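Local coordinates for type IV secretion system protein DotB (PDB 6GEF) that probably hydrolyses ATP as a hexameric ATPase of the GspE family, in the type IVb secretion system of Yersinia pseudotuberculosis, at residues A[27-32]-A[42-47]; A[113-118]-A[126-131]; A[321-326]-A[343-348]. All blocks are in the same frame, centred on the assembly; numbering follows the deposited sequence.

Contact 1: residues A[27-32]-A[42-47]; sequences TEYRYP and KDTVLE
Tyr-29 carries most of the meeting between the loop 27-32 and the helix segment 42-47. Over one face of its ring sits the aliphatic part of Glu-47: CB makes a CH-pi contact 3.9 Å from the ring centroid, 13° off the normal, and CG comes within 3.7 Å of Tyr-29 CD2. At the tip of the ring, near its plane, Tyr-29 OH donates a hydrogen bond to Thr-44 OG1 at 2.5 Å. The phenol reaches this far because CG stands anti to the backbone N (chi1 180°), which sends the ring across the helix. Beyond the ring, the Glu-47 chain bends at chi2 (57°) and brings its carboxylate to Thr-27. There Thr-27 OG1 donates to the syn lone pair of Glu-47 OE2 at 3.1 Å, while Thr-27 N adds a weak 3.3 Å bond to the same oxygen. Further out, Thr-44 OG1 is also hydrogen-bonded to Gln-40 O, one turn back in helix 38-50, and Phe-35 packs on the Thr-44 side chain. Chemically, Glu-47 works with both halves, its methylenes against an aromatic face and its charge toward a hydroxyl and an amide; these donors would probably favour the ionised carboxylate.

Contact 2: residues A[113-118]-A[126-131]; sequences EVFHPT and KQRFGY
With CG anti to the carbonyl carbon (chi1 -56°) in Phe-115 and anti to the backbone N (chi1 178°) in Arg-128, the two side chains lie alongside each other and point the same way. Phe-115 CE2 thereby rests 3.7 Å from Arg-128 CG, so the ring meets the methylenes, and the guanidinium plane is turned 54° from it. Glu-113 shares this face. Its chain folds at chi2, and Glu-113 OE2 comes over Gly-130 CA, where no side chain stands in the way. Val-114 and Phe-129 point to the other side, Val-114 CG2 touching Phe-129 CB at 4.2 Å, and there Leu-49 of helix 38-50 packs on Phe-129. The backbones pair through Val-114 N to Phe-129 O and Phe-129 N to Val-114 O, each 2.9 Å and in the carbonyl plane. Past the strand ends His-116 N still reaches Gln-127 O at 3.1 Å, nearly along the C=O axis, while the Gln-127 side chain turns back so that OE1 accepts from Arg-128 N. Two antiparallel strands, 108-115 and 128-140, joined by a loop without helix or strand, make this a beta hairpin at the edge of the six-stranded antiparallel sheet.

Contact 3: residues A[321-326]-A[343-348]; sequences RFIMAQ and LNFTTD
A beta hairpin formed by strands 320-330 and 336-344 ends the mixed sheet of the P-loop NTPase fold, and this contact lies at its base, where the second strand gives way to helix 347-355. Ile-323 and Leu-343 are an antiparallel hydrogen-bonded pair: Ile-323 N donates to Leu-343 O at 2.9 Å, nearly along the C=O axis, and Leu-343 N returns the bond to Ile-323 O. Phe-322 and Asn-344 form the adjoining non-hydrogen-bonded pair. With CG anti to the backbone N in both residues, the side chains cross at about a right angle, and Phe-322 CD2 lies 3.6 Å from Asn-344 CB. Over one face of the Phe-322 ring stands Leu-343 O, offset toward the rim. Leu-169 and Gln-172 of helix 167-172 also touch the Phe-322 side chain, and Gln-172 OE1 takes a hydrogen bond from Asn-344 ND2. Arg-321, bent at chi2 and chi3, lies alongside Asn-344, guanidinium and amide nearly coplanar (28° apart), with Asn-344 OD1 at the guanidinium edge, 3.6 Å from Arg-321 NH1. Ile-323 and Leu-343 point to the opposite face, where Ile-323 CG1 packs 3.8 Å from Phe-345 CE1, just past the strand, and Met-297 of helix 293-302 touches both side chains. Phe-345 is the centre of an inverse gamma turn, in which Thr-346 N bonds to Asn-344 O, and Thr-346 then takes the N-cap position. As the strand breaks off, Phe-345 N still donates to Arg-321 O at 2.8 Å, the donor standing 58° out of the carbonyl plane.

How the contacts relate
The three contacts follow one another along the chain, each closing before the next opens. Contacts 1 and 2 are neighbours, their centres 13 Å apart, and share helix 38-50: Val-45, turned from the loop 27-32, and Leu-46 beside it pack on Val-114 of the hairpin. The helix is thus layered between the N-terminal loop and the antiparallel sheet. Contact 3 belongs to the mixed sheet that also holds strand 179-183, which leads into a probable Walker A loop. Its centre lies about 45 Å from that of contact 1 and 39 Å from that of contact 2, across the chain's centre. The contacts thus sample two sheets on opposite sides of that centre, the mixed one carrying the probable nucleotide-binding loop.

Contact 1: residues A[27-32]-A[42-47]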
loop_
_atom_site.group_PDB
_atom_site.type_symbol
_atom_site.label_atom_id
_atom_site.label_comp_id
_atom_site.label_asym_id
_atom_site.label_seq_id
_atom_site.Cartn_x
_atom_site.Cartn_y
_atom_site.Cartn_z
ATOM N N THR A 27 -57.742 -15.953 8.992
ATOM C CA THR A 27 -58.274 -17.233 8.488
ATOM C C THR A 27 -57.918 -18.340 9.477
ATOM O O THR A 27 -56.761 -18.712 9.567
ATOM C CB THR A 27 -57.668 -17.533 7.107
ATOM O OG1 THR A 27 -56.275 -17.861 7.262
ATOM C CG2 THR A 27 -57.801 -16.305 6.214
ATOM N N GLU A 28 -58.921 -18.828 10.189
ATOM C CA GLU A 28 -58.711 -19.867 11.208
ATOM C C GLU A 28 -57.375 -19.699 11.959
ATOM O O GLU A 28 -56.402 -20.325 11.623
ATOM C CB GLU A 28 -58.801 -21.267 10.592
ATOM C CG GLU A 28 -60.149 -21.926 10.764
ATOM C CD GLU A 28 -60.089 -23.458 10.706
ATOM O OE1 GLU A 28 -60.527 -24.056 9.689
ATOM O OE2 GLU A 28 -59.618 -24.071 11.692
ATOM N N TYR A 29 -57.326 -18.719 12.831
ATOM C CA TYR A 29 -56.104 -18.322 13.496
ATOM C C TYR A 29 -56.434 -17.592 14.786
ATOM O O TYR A 29 -57.377 -16.802 14.826
ATOM C CB TYR A 29 -55.245 -17.397 12.585
ATOM C CG TYR A 29 -53.969 -16.943 13.225
ATOM C CD1 TYR A 29 -52.894 -17.805 13.394
ATOM C CD2 TYR A 29 -53.818 -15.632 13.651
ATOM C CE1 TYR A 29 -51.714 -17.384 13.977
ATOM C CE2 TYR A 29 -52.627 -15.184 14.240
ATOM C CZ TYR A 29 -51.593 -16.064 14.409
ATOM O OH TYR A 29 -50.426 -15.653 14.992
ATOM N N ARG A 30 -55.674 -17.875 15.835
ATOM C CA ARG A 30 -55.688 -17.082 17.051
ATOM C C ARG A 30 -54.283 -16.593 17.345
ATOM O O ARG A 30 -53.345 -17.386 17.347
ATOM C CB ARG A 30 -56.221 -17.888 18.264
ATOM C CG ARG A 30 -57.117 -17.100 19.195
ATOM C CD ARG A 30 -58.076 -16.204 18.434
ATOM N NE ARG A 30 -58.824 -15.330 19.347
ATOM C CZ ARG A 30 -59.811 -14.512 18.964
ATOM N NH1 ARG A 30 -60.422 -13.759 19.867
ATOM N NH2 ARG A 30 -60.217 -14.444 17.684
ATOM N N TYR A 31 -54.134 -15.304 17.596
ATOM C CA TYR A 31 -52.837 -14.778 17.985
ATOM C C TYR A 31 -52.494 -15.286 19.376
ATOM O O TYR A 31 -53.287 -15.100 20.310
ATOM C CB TYR A 31 -52.839 -13.254 17.960
ATOM C CG TYR A 31 -51.496 -12.620 18.148
ATOM C CD1 TYR A 31 -50.511 -12.751 17.188
ATOM C CD2 TYR A 31 -51.202 -11.876 19.269
ATOM C CE1 TYR A 31 -49.265 -12.126 17.332
ATOM C CE2 TYR A 31 -49.965 -11.263 19.436
ATOM C CZ TYR A 31 -49.002 -11.413 18.464
ATOM O OH TYR A 31 -47.769 -10.825 18.621
ATOM N N PRO A 32 -51.322 -15.914 19.574
ATOM C CA PRO A 32 -50.984 -16.422 20.899
ATOM C C PRO A 32 -50.763 -15.327 21.917
ATOM O O PRO A 32 -50.068 -14.374 21.623
ATOM C CB PRO A 32 -49.719 -17.249 20.637
ATOM C CG PRO A 32 -49.132 -16.672 19.449
ATOM C CD PRO A 32 -50.261 -16.176 18.598
ATOM N N LYS A 42 -45.240 -20.652 13.108
ATOM C CA LYS A 42 -45.524 -21.124 11.739
ATOM C C LYS A 42 -46.961 -20.783 11.333
ATOM O O LYS A 42 -47.201 -20.411 10.197
ATOM C CB LYS A 42 -45.284 -22.636 11.651
ATOM C CG LYS A 42 -43.837 -23.026 11.894
ATOM C CD LYS A 42 -43.615 -24.509 11.619
ATOM C CE LYS A 42 -42.209 -24.777 11.089
ATOM N NZ LYS A 42 -41.748 -26.147 11.462
ATOM N N ASP A 43 -47.901 -20.897 12.274
ATOM C CA ASP A 43 -49.270 -20.495 11.998
ATOM C C ASP A 43 -49.402 -19.007 11.836
ATOM O O ASP A 43 -50.326 -18.537 11.157
ATOM C CB ASP A 43 -50.214 -21.032 13.086
ATOM C CG ASP A 43 -50.284 -22.560 13.092
ATOM O OD1 ASP A 43 -49.505 -23.236 12.335
ATOM O OD2 ASP A 43 -51.108 -23.065 13.874
ATOM N N THR A 44 -48.542 -18.227 12.483
ATOM C CA THR A 44 -48.526 -16.777 12.276
ATOM C C THR A 44 -48.039 -16.447 10.881
ATOM O O THR A 44 -48.609 -15.568 10.224
ATOM C CB THR A 44 -47.682 -16.099 13.359
ATOM O OG1 THR A 44 -48.109 -16.553 14.650
ATOM C CG2 THR A 44 -47.819 -14.586 13.272
ATOM N N VAL A 45 -46.968 -17.077 10.430
ATOM C CA VAL A 45 -46.437 -16.797 9.110
ATOM C C VAL A 45 -47.384 -17.308 8.064
ATOM O O VAL A 45 -47.434 -16.768 6.927
ATOM C CB VAL A 45 -44.990 -17.309 8.956
ATOM C CG1 VAL A 45 -44.328 -17.448 10.311
ATOM C CG2 VAL A 45 -44.970 -18.598 8.187
ATOM N N LEU A 46 -48.080 -18.408 8.293
ATOM C CA LEU A 46 -49.114 -18.885 7.365
ATOM C C LEU A 46 -50.326 -17.951 7.360
ATOM O O LEU A 46 -50.923 -17.735 6.307
ATOM C CB LEU A 46 -49.510 -20.309 7.702
ATOM C CG LEU A 46 -48.595 -21.414 7.178
ATOM C CD1 LEU A 46 -48.894 -22.722 7.962
ATOM C CD2 LEU A 46 -48.807 -21.588 5.672
ATOM N N GLU A 47 -50.703 -17.418 8.502
ATOM C CA GLU A 47 -51.743 -16.410 8.553
ATOM C C GLU A 47 -51.357 -15.178 7.732
ATOM O O GLU A 47 -52.158 -14.675 6.947
ATOM C CB GLU A 47 -52.057 -16.043 10.018
ATOM C CG GLU A 47 -52.889 -14.775 10.185
ATOM C CD GLU A 47 -54.188 -14.833 9.455
ATOM O OE1 GLU A 47 -55.001 -13.911 9.623
ATOM O OE2 GLU A 47 -54.435 -15.799 8.695
#

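Contact 2: residues A[113-118]-A[126-131]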
loop_
_atom_site.group_PDB
_atom_site.type_symbol
_atom_site.label_atom_id
_atom_site.label_comp_id
_atom_site.label_asym_id
_atom_site.label_seq_id
_atom_site.Cartn_x
_atom_site.Cartn_y
_atom_site.Cartn_z
ATOM N N GLU A 113 -38.632 -22.159 6.028
ATOM C CA GLU A 113 -39.682 -22.697 5.164
ATOM C C GLU A 113 -40.881 -23.091 6.000
ATOM O O GLU A 113 -40.734 -23.633 7.104
ATOM C CB GLU A 113 -39.167 -23.925 4.404
ATOM C CG GLU A 113 -37.716 -23.878 3.980
ATOM C CD GLU A 113 -37.462 -22.966 2.768
ATOM O OE1 GLU A 113 -36.298 -22.664 2.463
ATOM O OE2 GLU A 113 -38.440 -22.561 2.135
ATOM N N VAL A 114 -42.071 -22.794 5.491
ATOM C CA VAL A 114 -43.328 -23.162 6.152
ATOM C C VAL A 114 -44.247 -23.761 5.095
ATOM O O VAL A 114 -44.318 -23.271 3.966
ATOM C CB VAL A 114 -43.989 -21.919 6.833
ATOM C CG1 VAL A 114 -42.962 -20.926 7.292
ATOM C CG2 VAL A 114 -44.959 -21.241 5.908
ATOM N N PHE A 115 -45.003 -24.763 5.508
ATOM C CA PHE A 115 -45.725 -25.638 4.555
ATOM C C PHE A 115 -47.210 -25.399 4.724
ATOM O O PHE A 115 -47.739 -25.457 5.847
ATOM C CB PHE A 115 -45.398 -27.126 4.788
ATOM C CG PHE A 115 -43.934 -27.445 4.741
ATOM C CD1 PHE A 115 -43.116 -27.192 5.862
ATOM C CD2 PHE A 115 -43.355 -27.937 3.579
ATOM C CE1 PHE A 115 -41.754 -27.421 5.805
ATOM C CE2 PHE A 115 -41.987 -28.193 3.527
ATOM C CZ PHE A 115 -41.183 -27.937 4.641
ATOM N N HIS A 116 -47.892 -25.111 3.628
ATOM C CA HIS A 116 -49.338 -24.887 3.668
ATOM C C HIS A 116 -50.054 -26.156 4.152
ATOM O O HIS A 116 -49.772 -27.244 3.665
ATOM C CB HIS A 116 -49.860 -24.531 2.287
ATOM C CG HIS A 116 -51.091 -23.689 2.281
ATOM N ND1 HIS A 116 -52.213 -23.936 3.060
ATOM C CD2 HIS A 116 -51.371 -22.563 1.586
ATOM C CE1 HIS A 116 -53.117 -23.004 2.839
ATOM N NE2 HIS A 116 -52.628 -22.147 1.963
ATOM N N PRO A 117 -50.892 -26.053 5.193
ATOM C CA PRO A 117 -51.443 -27.271 5.799
ATOM C C PRO A 117 -52.389 -28.001 4.855
ATOM O O PRO A 117 -52.273 -29.223 4.675
ATOM C CB PRO A 117 -52.171 -26.747 7.046
ATOM C CG PRO A 117 -52.501 -25.325 6.716
ATOM C CD PRO A 117 -51.381 -24.819 5.842
ATOM N N THR A 118 -53.341 -27.271 4.273
ATOM C CA THR A 118 -54.300 -27.854 3.351
ATOM C C THR A 118 -54.358 -27.001 2.090
ATOM O O THR A 118 -53.869 -25.845 2.062
ATOM C CB THR A 118 -55.710 -27.917 3.984
ATOM O OG1 THR A 118 -56.260 -26.602 4.104
ATOM C CG2 THR A 118 -55.637 -28.565 5.367
ATOM N N LYS A 126 -46.618 -31.449 -0.058
ATOM C CA LYS A 126 -47.200 -30.242 0.520
ATOM C C LYS A 126 -46.485 -29.012 -0.052
ATOM O O LYS A 126 -45.239 -28.958 -0.094
ATOM C CB LYS A 126 -47.035 -30.231 2.039
ATOM C CG LYS A 126 -47.666 -31.324 2.843
ATOM C CD LYS A 126 -46.801 -32.586 2.876
ATOM C CE LYS A 126 -47.230 -33.503 4.017
ATOM N NZ LYS A 126 -47.198 -34.953 3.617
ATOM N N GLN A 127 -47.267 -28.033 -0.523
ATOM C CA GLN A 127 -46.717 -26.827 -1.058
ATOM C C GLN A 127 -45.911 -26.074 -0.005
ATOM O O GLN A 127 -46.316 -25.997 1.164
ATOM C CB GLN A 127 -47.825 -25.937 -1.611
ATOM C CG GLN A 127 -47.319 -24.631 -2.265
ATOM C CD GLN A 127 -46.334 -24.895 -3.399
ATOM O OE1 GLN A 127 -45.360 -25.617 -3.222
ATOM N NE2 GLN A 127 -46.603 -24.317 -4.581
ATOM N N ARG A 128 -44.779 -25.506 -0.424
ATOM C CA ARG A 128 -43.777 -24.992 0.497
ATOM C C ARG A 128 -43.501 -23.525 0.222
ATOM O O ARG A 128 -43.436 -23.117 -0.939
ATOM C CB ARG A 128 -42.485 -25.791 0.377
ATOM C CG ARG A 128 -41.357 -25.312 1.269
ATOM C CD ARG A 128 -40.001 -25.761 0.736
ATOM N NE ARG A 128 -40.015 -26.045 -0.691
ATOM C CZ ARG A 128 -39.510 -27.156 -1.245
ATOM N NH1 ARG A 128 -38.949 -28.099 -0.483
ATOM N NH2 ARG A 128 -39.585 -27.319 -2.566
ATOM N N PHE A 129 -43.373 -22.739 1.281
ATOM C CA PHE A 129 -43.141 -21.294 1.187
ATOM C C PHE A 129 -41.832 -20.963 1.887
ATOM O O PHE A 129 -41.668 -21.260 3.069
ATOM C CB PHE A 129 -44.308 -20.544 1.836
ATOM C CG PHE A 129 -45.523 -20.503 0.969
ATOM C CD1 PHE A 129 -46.341 -21.649 0.808
ATOM C CD2 PHE A 129 -45.884 -19.291 0.336
ATOM C CE1 PHE A 129 -47.452 -21.591 0.004
ATOM C CE2 PHE A 129 -47.017 -19.225 -0.448
ATOM C CZ PHE A 129 -47.802 -20.382 -0.608
ATOM N N GLY A 130 -40.932 -20.334 1.143
ATOM C CA GLY A 130 -39.646 -19.905 1.684
ATOM C C GLY A 130 -39.677 -18.480 2.155
ATOM O O GLY A 130 -40.420 -17.645 1.653
ATOM N N TYR A 131 -38.826 -18.203 3.130
ATOM C CA TYR A 131 -38.564 -16.840 3.613
ATOM C C TYR A 131 -37.074 -16.651 3.774
ATOM O O TYR A 131 -36.372 -17.552 4.205
ATOM C CB TYR A 131 -39.284 -16.581 4.939
ATOM C CG TYR A 131 -40.790 -16.474 4.807
ATOM C CD1 TYR A 131 -41.588 -17.629 4.722
ATOM C CD2 TYR A 131 -41.422 -15.232 4.739
ATOM C CE1 TYR A 131 -42.948 -17.521 4.597
ATOM C CE2 TYR A 131 -42.792 -15.158 4.624
ATOM C CZ TYR A 131 -43.549 -16.319 4.543
ATOM O OH TYR A 131 -44.926 -16.202 4.443
#

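Contact 3: residues A[321-326]-A[343-348]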
loop_
_atom_site.group_PDB
_atom_site.type_symbol
_atom_site.label_atom_id
_atom_site.label_comp_id
_atom_site.label_asym_id
_atom_site.label_seq_id
_atom_site.Cartn_x
_atom_site.Cartn_y
_atom_site.Cartn_z
ATOM N N ARG A 321 -32.009 -2.050 -26.999
ATOM C CA ARG A 321 -33.142 -2.443 -27.813
ATOM C C ARG A 321 -34.493 -2.028 -27.247
ATOM O O ARG A 321 -35.488 -2.021 -27.982
ATOM C CB ARG A 321 -33.122 -3.965 -28.052
ATOM C CG ARG A 321 -32.449 -4.376 -29.354
ATOM C CD ARG A 321 -32.682 -3.349 -30.462
ATOM N NE ARG A 321 -33.075 -3.964 -31.722
ATOM C CZ ARG A 321 -34.343 -4.113 -32.103
ATOM N NH1 ARG A 321 -35.351 -3.693 -31.320
ATOM N NH2 ARG A 321 -34.621 -4.678 -33.283
ATOM N N PHE A 322 -34.547 -1.669 -25.967
ATOM C CA PHE A 322 -35.820 -1.514 -25.276
ATOM C C PHE A 322 -35.582 -1.129 -23.813
ATOM O O PHE A 322 -34.762 -1.749 -23.127
ATOM C CB PHE A 322 -36.636 -2.830 -25.317
ATOM C CG PHE A 322 -38.060 -2.654 -24.927
ATOM C CD1 PHE A 322 -38.390 -2.538 -23.603
ATOM C CD2 PHE A 322 -39.086 -2.632 -25.876
ATOM C CE1 PHE A 322 -39.712 -2.391 -23.204
ATOM C CE2 PHE A 322 -40.396 -2.492 -25.476
ATOM C CZ PHE A 322 -40.700 -2.368 -24.143
ATOM N N ILE A 323 -36.325 -0.126 -23.337
ATOM C CA ILE A 323 -36.132 0.417 -22.006
ATOM C C ILE A 323 -37.495 0.478 -21.331
ATOM O O ILE A 323 -38.390 1.201 -21.785
ATOM C CB ILE A 323 -35.468 1.813 -22.022
ATOM C CG1 ILE A 323 -34.078 1.739 -22.648
ATOM C CG2 ILE A 323 -35.471 2.423 -20.630
ATOM C CD1 ILE A 323 -33.060 2.708 -22.075
ATOM N N MET A 324 -37.645 -0.265 -20.229
ATOM C CA MET A 324 -38.815 -0.178 -19.365
ATOM C C MET A 324 -38.391 0.365 -18.011
ATOM O O MET A 324 -37.552 -0.198 -17.339
ATOM C CB MET A 324 -39.434 -1.560 -19.195
ATOM C CG MET A 324 -40.826 -1.541 -18.568
ATOM S SD MET A 324 -41.603 -3.153 -18.536
ATOM C CE MET A 324 -42.502 -3.120 -20.077
ATOM N N ALA A 325 -38.969 1.507 -17.641
ATOM C CA ALA A 325 -39.133 1.873 -16.228
ATOM C C ALA A 325 -40.500 1.435 -15.727
ATOM O O ALA A 325 -41.485 1.526 -16.438
ATOM C CB ALA A 325 -38.979 3.381 -16.047
ATOM N N GLN A 326 -40.526 0.939 -14.499
ATOM C CA GLN A 326 -41.764 0.562 -13.824
ATOM C C GLN A 326 -41.750 0.999 -12.401
ATOM O O GLN A 326 -40.707 1.003 -11.752
ATOM C CB GLN A 326 -41.986 -0.950 -13.880
ATOM C CG GLN A 326 -40.768 -1.758 -13.414
ATOM C CD GLN A 326 -40.903 -3.221 -13.748
ATOM O OE1 GLN A 326 -41.706 -3.603 -14.602
ATOM N NE2 GLN A 326 -40.096 -4.033 -13.126
ATOM N N LEU A 343 -39.963 2.373 -23.925
ATOM C CA LEU A 343 -39.697 2.721 -25.315
ATOM C C LEU A 343 -38.949 1.588 -25.986
ATOM O O LEU A 343 -37.996 1.019 -25.412
ATOM C CB LEU A 343 -38.838 3.985 -25.390
ATOM C CG LEU A 343 -38.693 4.595 -26.781
ATOM C CD1 LEU A 343 -38.249 6.053 -26.702
ATOM C CD2 LEU A 343 -37.741 3.808 -27.604
ATOM N N ASN A 344 -39.385 1.230 -27.195
ATOM C CA ASN A 344 -38.730 0.197 -27.984
ATOM C C ASN A 344 -37.735 0.867 -28.947
ATOM O O ASN A 344 -38.144 1.667 -29.768
ATOM C CB ASN A 344 -39.777 -0.623 -28.745
ATOM C CG ASN A 344 -39.170 -1.705 -29.612
ATOM O OD1 ASN A 344 -37.969 -1.735 -29.824
ATOM N ND2 ASN A 344 -39.992 -2.554 -30.157
ATOM N N PHE A 345 -36.478 0.452 -28.868
ATOM C CA PHE A 345 -35.415 1.062 -29.668
ATOM C C PHE A 345 -35.379 0.398 -31.052
ATOM O O PHE A 345 -34.612 -0.499 -31.339
ATOM C CB PHE A 345 -34.067 0.946 -28.961
ATOM C CG PHE A 345 -33.827 2.009 -27.929
ATOM C CD1 PHE A 345 -34.754 2.302 -26.944
ATOM C CD2 PHE A 345 -32.640 2.716 -27.950
ATOM C CE1 PHE A 345 -34.506 3.317 -26.042
ATOM C CE2 PHE A 345 -32.390 3.721 -27.018
ATOM C CZ PHE A 345 -33.312 4.012 -26.058
ATOM N N THR A 346 -36.271 0.872 -31.907
ATOM C CA THR A 346 -36.236 0.525 -33.314
ATOM C C THR A 346 -35.104 1.257 -34.022
ATOM O O THR A 346 -34.564 2.252 -33.532
ATOM C CB THR A 346 -37.565 0.858 -33.997
ATOM O OG1 THR A 346 -37.896 2.225 -33.752
ATOM C CG2 THR A 346 -38.675 -0.012 -33.445
ATOM N N THR A 347 -34.743 0.742 -35.196
ATOM C CA THR A 347 -33.673 1.346 -35.990
ATOM C C THR A 347 -33.887 2.862 -36.203
ATOM O O THR A 347 -32.983 3.661 -36.002
ATOM C CB THR A 347 -33.572 0.677 -37.358
ATOM O OG1 THR A 347 -33.759 -0.746 -37.247
ATOM C CG2 THR A 347 -32.253 0.999 -38.019
ATOM N N ASP A 348 -35.158 3.233 -36.441
ATOM C CA ASP A 348 -35.484 4.642 -36.582
ATOM C C ASP A 348 -35.119 5.445 -35.319
ATOM O O ASP A 348 -34.448 6.465 -35.415
ATOM C CB ASP A 348 -36.977 4.786 -36.897
ATOM C CG ASP A 348 -37.421 6.227 -36.994
ATOM O OD1 ASP A 348 -36.566 7.115 -37.062
ATOM O OD2 ASP A 348 -38.653 6.471 -37.008
#